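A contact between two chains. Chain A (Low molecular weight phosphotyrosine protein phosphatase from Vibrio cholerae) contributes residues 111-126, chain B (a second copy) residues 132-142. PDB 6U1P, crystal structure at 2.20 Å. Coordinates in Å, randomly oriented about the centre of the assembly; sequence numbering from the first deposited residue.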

# COMPACT_ATOMS: atom_id res chain seq x y z
N LEU A 111 -19.23 -16.07 -3.91
CA LEU A 111 -18.07 -15.26 -4.26
C LEU A 111 -18.50 -14.04 -5.06
O LEU A 111 -19.48 -14.09 -5.84
CB LEU A 111 -17.06 -16.08 -5.06
CG LEU A 111 -16.29 -17.12 -4.21
CD1 LEU A 111 -15.54 -18.13 -5.08
CD2 LEU A 111 -15.35 -16.45 -3.22
N PHE A 112 -17.82 -12.92 -4.82
CA PHE A 112 -18.20 -11.68 -5.50
C PHE A 112 -18.22 -11.85 -7.02
O PHE A 112 -19.13 -11.36 -7.70
CB PHE A 112 -17.25 -10.53 -5.10
CG PHE A 112 -17.62 -9.21 -5.73
CD1 PHE A 112 -18.66 -8.45 -5.22
CD2 PHE A 112 -16.96 -8.75 -6.87
CE1 PHE A 112 -19.03 -7.25 -5.81
CE2 PHE A 112 -17.32 -7.55 -7.48
CZ PHE A 112 -18.36 -6.80 -6.96
N LEU A 113 -17.23 -12.56 -7.57
CA LEU A 113 -17.05 -12.76 -9.00
C LEU A 113 -17.86 -13.93 -9.57
O LEU A 113 -17.63 -14.32 -10.73
CB LEU A 113 -15.55 -12.95 -9.31
CG LEU A 113 -14.63 -11.72 -9.23
CD1 LEU A 113 -13.16 -12.10 -9.32
CD2 LEU A 113 -14.95 -10.71 -10.31
N SER A 114 -18.80 -14.49 -8.81
CA SER A 114 -19.46 -15.72 -9.24
C SER A 114 -20.27 -15.53 -10.52
O SER A 114 -20.51 -16.51 -11.24
CB SER A 114 -20.36 -16.25 -8.11
OG SER A 114 -21.27 -15.27 -7.66
N LYS A 115 -20.68 -14.32 -10.85
CA LYS A 115 -21.43 -14.12 -12.09
C LYS A 115 -20.59 -13.58 -13.24
O LYS A 115 -21.09 -13.46 -14.36
CB LYS A 115 -22.61 -13.17 -11.85
CG LYS A 115 -23.54 -13.67 -10.75
CD LYS A 115 -24.28 -14.88 -11.23
CE LYS A 115 -25.38 -15.28 -10.28
NZ LYS A 115 -25.75 -16.69 -10.52
N ALA A 116 -19.34 -13.20 -12.97
CA ALA A 116 -18.46 -12.73 -14.02
C ALA A 116 -17.91 -13.95 -14.72
O ALA A 116 -17.30 -14.81 -14.08
CB ALA A 116 -17.31 -11.90 -13.44
N ASN A 117 -18.12 -14.06 -16.01
CA ASN A 117 -17.75 -15.29 -16.70
C ASN A 117 -16.27 -15.28 -17.06
O ASN A 117 -15.91 -15.26 -18.24
CB ASN A 117 -18.63 -15.52 -17.92
CG ASN A 117 -19.82 -16.39 -17.60
OD1 ASN A 117 -19.70 -17.61 -17.52
ND2 ASN A 117 -20.98 -15.77 -17.36
N ARG A 118 -15.41 -15.27 -16.02
CA ARG A 118 -13.95 -15.11 -16.14
C ARG A 118 -13.24 -16.26 -15.45
O ARG A 118 -13.82 -16.99 -14.64
CB ARG A 118 -13.42 -13.84 -15.47
CG ARG A 118 -14.32 -12.69 -15.60
CD ARG A 118 -13.78 -11.36 -15.05
NE ARG A 118 -12.34 -11.11 -15.20
CZ ARG A 118 -11.81 -9.92 -15.49
NH1 ARG A 118 -12.58 -8.85 -15.70
NH2 ARG A 118 -10.49 -9.81 -15.57
N GLN A 119 -11.94 -16.38 -15.75
CA GLN A 119 -11.12 -17.29 -14.95
C GLN A 119 -11.14 -16.90 -13.48
O GLN A 119 -11.45 -17.73 -12.63
CB GLN A 119 -9.66 -17.24 -15.47
CG GLN A 119 -8.69 -18.20 -14.80
CD GLN A 119 -8.54 -17.93 -13.31
OE1 GLN A 119 -9.16 -18.60 -12.48
NE2 GLN A 119 -7.72 -16.94 -12.97
N GLU A 120 -10.90 -15.62 -13.19
CA GLU A 120 -10.75 -15.17 -11.82
C GLU A 120 -12.06 -15.38 -11.09
O GLU A 120 -13.12 -14.94 -11.55
CB GLU A 120 -10.35 -13.70 -11.73
CG GLU A 120 -9.14 -13.30 -12.55
CD GLU A 120 -9.50 -12.84 -13.95
OE1 GLU A 120 -10.55 -13.25 -14.46
OE2 GLU A 120 -8.74 -12.03 -14.52
N LYS A 121 -11.98 -16.11 -9.97
CA LYS A 121 -13.12 -16.28 -9.08
C LYS A 121 -12.96 -15.52 -7.78
O LYS A 121 -13.97 -15.29 -7.09
CB LYS A 121 -13.33 -17.77 -8.78
CG LYS A 121 -13.68 -18.61 -10.01
CD LYS A 121 -15.07 -18.24 -10.55
CE LYS A 121 -15.22 -18.70 -12.01
NZ LYS A 121 -16.25 -17.96 -12.80
N GLU A 122 -11.74 -15.12 -7.44
CA GLU A 122 -11.43 -14.33 -6.26
C GLU A 122 -10.83 -12.99 -6.68
O GLU A 122 -10.02 -12.91 -7.61
CB GLU A 122 -10.42 -15.05 -5.37
CG GLU A 122 -10.80 -16.45 -4.96
CD GLU A 122 -9.77 -17.07 -4.00
OE1 GLU A 122 -9.78 -16.76 -2.78
OE2 GLU A 122 -8.94 -17.86 -4.47
N VAL A 123 -11.17 -11.93 -5.95
CA VAL A 123 -10.48 -10.65 -6.06
C VAL A 123 -9.26 -10.69 -5.13
O VAL A 123 -9.44 -10.74 -3.90
CB VAL A 123 -11.41 -9.48 -5.69
CG1 VAL A 123 -10.66 -8.16 -5.79
CG2 VAL A 123 -12.73 -9.52 -6.53
N PRO A 124 -8.02 -10.67 -5.65
CA PRO A 124 -6.84 -10.77 -4.76
C PRO A 124 -6.73 -9.54 -3.88
O PRO A 124 -7.17 -8.45 -4.24
CB PRO A 124 -5.64 -10.86 -5.72
CG PRO A 124 -6.23 -11.23 -7.07
CD PRO A 124 -7.66 -10.69 -7.08
N ASP A 125 -6.20 -9.75 -2.69
CA ASP A 125 -6.09 -8.70 -1.68
C ASP A 125 -4.96 -7.72 -2.01
O ASP A 125 -3.78 -8.09 -1.91
CB ASP A 125 -5.84 -9.37 -0.32
CG ASP A 125 -5.70 -8.39 0.83
OD1 ASP A 125 -5.77 -7.15 0.62
OD2 ASP A 125 -5.57 -8.88 1.98
N PRO A 126 -5.26 -6.46 -2.31
CA PRO A 126 -4.18 -5.51 -2.63
C PRO A 126 -3.23 -5.30 -1.47
O PRO A 126 -2.04 -5.05 -1.70
CB PRO A 126 -4.93 -4.22 -2.99
CG PRO A 126 -6.38 -4.56 -3.00
CD PRO A 126 -6.57 -5.80 -2.20
N GLU B 132 -0.81 1.04 -8.69
CA GLU B 132 -1.12 0.20 -9.85
C GLU B 132 -1.98 -0.98 -9.44
O GLU B 132 -2.95 -1.32 -10.13
CB GLU B 132 0.16 -0.29 -10.52
CG GLU B 132 0.91 0.81 -11.29
CD GLU B 132 2.00 0.24 -12.18
OE1 GLU B 132 2.05 0.61 -13.38
OE2 GLU B 132 2.80 -0.57 -11.68
N PHE B 133 -1.68 -1.60 -8.30
CA PHE B 133 -2.46 -2.79 -8.03
C PHE B 133 -3.88 -2.45 -7.57
O PHE B 133 -4.82 -3.16 -7.94
CB PHE B 133 -1.78 -3.71 -7.03
CG PHE B 133 -2.40 -5.06 -7.03
CD1 PHE B 133 -2.15 -5.94 -8.08
CD2 PHE B 133 -3.33 -5.42 -6.06
CE1 PHE B 133 -2.77 -7.18 -8.14
CE2 PHE B 133 -3.94 -6.67 -6.10
CZ PHE B 133 -3.67 -7.54 -7.13
N PHE B 134 -4.05 -1.35 -6.82
CA PHE B 134 -5.39 -0.93 -6.41
C PHE B 134 -6.25 -0.59 -7.62
O PHE B 134 -7.45 -0.89 -7.65
CB PHE B 134 -5.31 0.27 -5.45
CG PHE B 134 -5.08 -0.13 -4.01
CD1 PHE B 134 -3.81 -0.47 -3.55
CD2 PHE B 134 -6.13 -0.21 -3.12
CE1 PHE B 134 -3.62 -0.87 -2.24
CE2 PHE B 134 -5.93 -0.59 -1.82
CZ PHE B 134 -4.68 -0.92 -1.37
N GLN B 135 -5.63 0.03 -8.63
CA GLN B 135 -6.33 0.41 -9.88
C GLN B 135 -6.74 -0.87 -10.61
O GLN B 135 -7.82 -0.88 -11.23
CB GLN B 135 -5.43 1.28 -10.76
CG GLN B 135 -5.22 2.68 -10.22
CD GLN B 135 -4.19 3.46 -11.01
OE1 GLN B 135 -3.49 2.90 -11.85
NE2 GLN B 135 -4.11 4.75 -10.75
N ARG B 136 -5.90 -1.91 -10.54
CA ARG B 136 -6.19 -3.22 -11.18
C ARG B 136 -7.36 -3.88 -10.45
O ARG B 136 -8.21 -4.49 -11.12
CB ARG B 136 -4.94 -4.11 -11.17
CG ARG B 136 -3.80 -3.61 -12.04
CD ARG B 136 -3.14 -4.72 -12.82
NE ARG B 136 -2.39 -4.23 -13.97
CZ ARG B 136 -1.89 -5.00 -14.93
NH1 ARG B 136 -2.19 -6.28 -14.98
NH2 ARG B 136 -1.07 -4.48 -15.83
N THR B 137 -7.38 -3.76 -9.12
CA THR B 137 -8.47 -4.34 -8.29
C THR B 137 -9.79 -3.69 -8.69
O THR B 137 -10.78 -4.42 -8.89
CB THR B 137 -8.18 -4.17 -6.79
OG1 THR B 137 -6.97 -4.87 -6.49
CG2 THR B 137 -9.30 -4.69 -5.92
N ALA B 138 -9.80 -2.35 -8.80
CA ALA B 138 -10.99 -1.62 -9.19
C ALA B 138 -11.57 -2.19 -10.47
O ALA B 138 -12.77 -2.48 -10.53
CB ALA B 138 -10.66 -0.14 -9.36
N LEU B 139 -10.73 -2.42 -11.48
CA LEU B 139 -11.25 -2.91 -12.76
C LEU B 139 -11.86 -4.30 -12.61
O LEU B 139 -12.95 -4.56 -13.13
CB LEU B 139 -10.15 -2.95 -13.83
CG LEU B 139 -9.51 -1.62 -14.27
CD1 LEU B 139 -8.30 -1.88 -15.17
CD2 LEU B 139 -10.56 -0.78 -15.01
N LEU B 140 -11.18 -5.20 -11.88
CA LEU B 140 -11.76 -6.52 -11.66
C LEU B 140 -13.07 -6.43 -10.89
O LEU B 140 -14.06 -7.09 -11.24
CB LEU B 140 -10.78 -7.43 -10.92
CG LEU B 140 -11.20 -8.89 -10.78
CD1 LEU B 140 -11.48 -9.52 -12.15
CD2 LEU B 140 -10.13 -9.71 -10.05
N ILE B 141 -13.13 -5.57 -9.87
CA ILE B 141 -14.38 -5.44 -9.13
C ILE B 141 -15.48 -4.88 -10.03
O ILE B 141 -16.64 -5.31 -9.97
CB ILE B 141 -14.17 -4.58 -7.86
CG1 ILE B 141 -13.32 -5.34 -6.83
CG2 ILE B 141 -15.52 -4.21 -7.22
CD1 ILE B 141 -12.98 -4.50 -5.56
N GLU B 142 -15.13 -3.92 -10.89
CA GLU B 142 -16.11 -3.34 -11.79
C GLU B 142 -16.73 -4.42 -12.67
O GLU B 142 -17.96 -4.53 -12.77
CB GLU B 142 -15.45 -2.26 -12.63
CG GLU B 142 -16.39 -1.38 -13.42
CD GLU B 142 -15.63 -0.31 -14.19
OE1 GLU B 142 -14.64 -0.67 -14.87
OE2 GLU B 142 -16.00 0.88 -14.11

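The chain B stretch is one helix, and it meets a largely irregular length of chain A without a single hydrogen bond across the contact. The two stretches bury 618 Å² between them, and nearly all of it is apolar packing, so the rules to read here are rules of shape. The residues that touch chain A fall at 133, 134, 137, 140 and 141, the spacing expected of one side of a helix.

Phe B133 opens the contact with its ring edge. Its CD2 lies 3.5 Å from CA of Pro A126 and 3.7 Å from CB of the same residue, while CZ reaches CB of Pro A124 at 4.1 Å. CB of Pro A124 and CA of Pro A126 both lie near the plane of the ring, at its edge, so one aromatic edge reaches two prolines that are separated by a single residue.

Phe B134 uses its ring the other way. Its CA-to-CB bond points sideways, but with chi1 in the m well the end of the side chain comes nearer to chain A and offers a face to Pro A126. CB of that proline stands 3.7 Å from the centroid of the Phe B134 ring and 13° off the ring normal, a well-centred CH-pi contact. Pro A126 thus meets one phenylalanine at its edge and the next over its face, and it has the largest covered area of any residue in the chain A stretch.

One turn on from Phe B133, Thr B137 points toward chain A. Its OG1 donates to the backbone O of Phe B133 at 3.1 Å, so the hydroxyl is satisfied within its own helix and can lie 3.6 Å from CG of Pro A126 without needing a partner there. Its CG2 packs against CG1 of Val A123 at 3.7 Å. A polar side chain is made compatible with an apolar seam by spending its hydrogen on the helix.

Leu B140 is the main anchor, with 134 Å² covered, more than any other residue here. Its CA-to-CB bond is sideways, yet chi1 t and chi2 p carry its end into chain A. CD2 lies 3.9 Å from CD1 of Leu A113 and 4.0 Å from CD of Pro A124. CD1 sits over one face of the Arg A118 guanidinium, 3.4 Å from CZ. Hydrogen bonds in the plane of the group leave its faces free for such packing: NE of Arg A118 donates to OE1 of Glu A120 at 2.9 Å and NH2 of Arg A118 to OE2 of Glu A120 at 3.0 Å, a two-pronged salt bridge within chain A. The flat guanidinium, held by its pairing with Glu A120, meets the methyl with its face, while CD of Glu A120 lies 4.3 Å from CD1 of Leu B140.

Ile B141 closes the walk. Its CG1 meets CG1 of Val A123 at 4.0 Å, and its CG2 meets CE2 of Phe A112 at 3.8 Å. The same CE2 of Phe A112 approaches the backbone O of Ile B141 at 3.4 Å, with that oxygen near the ring plane, at its edge.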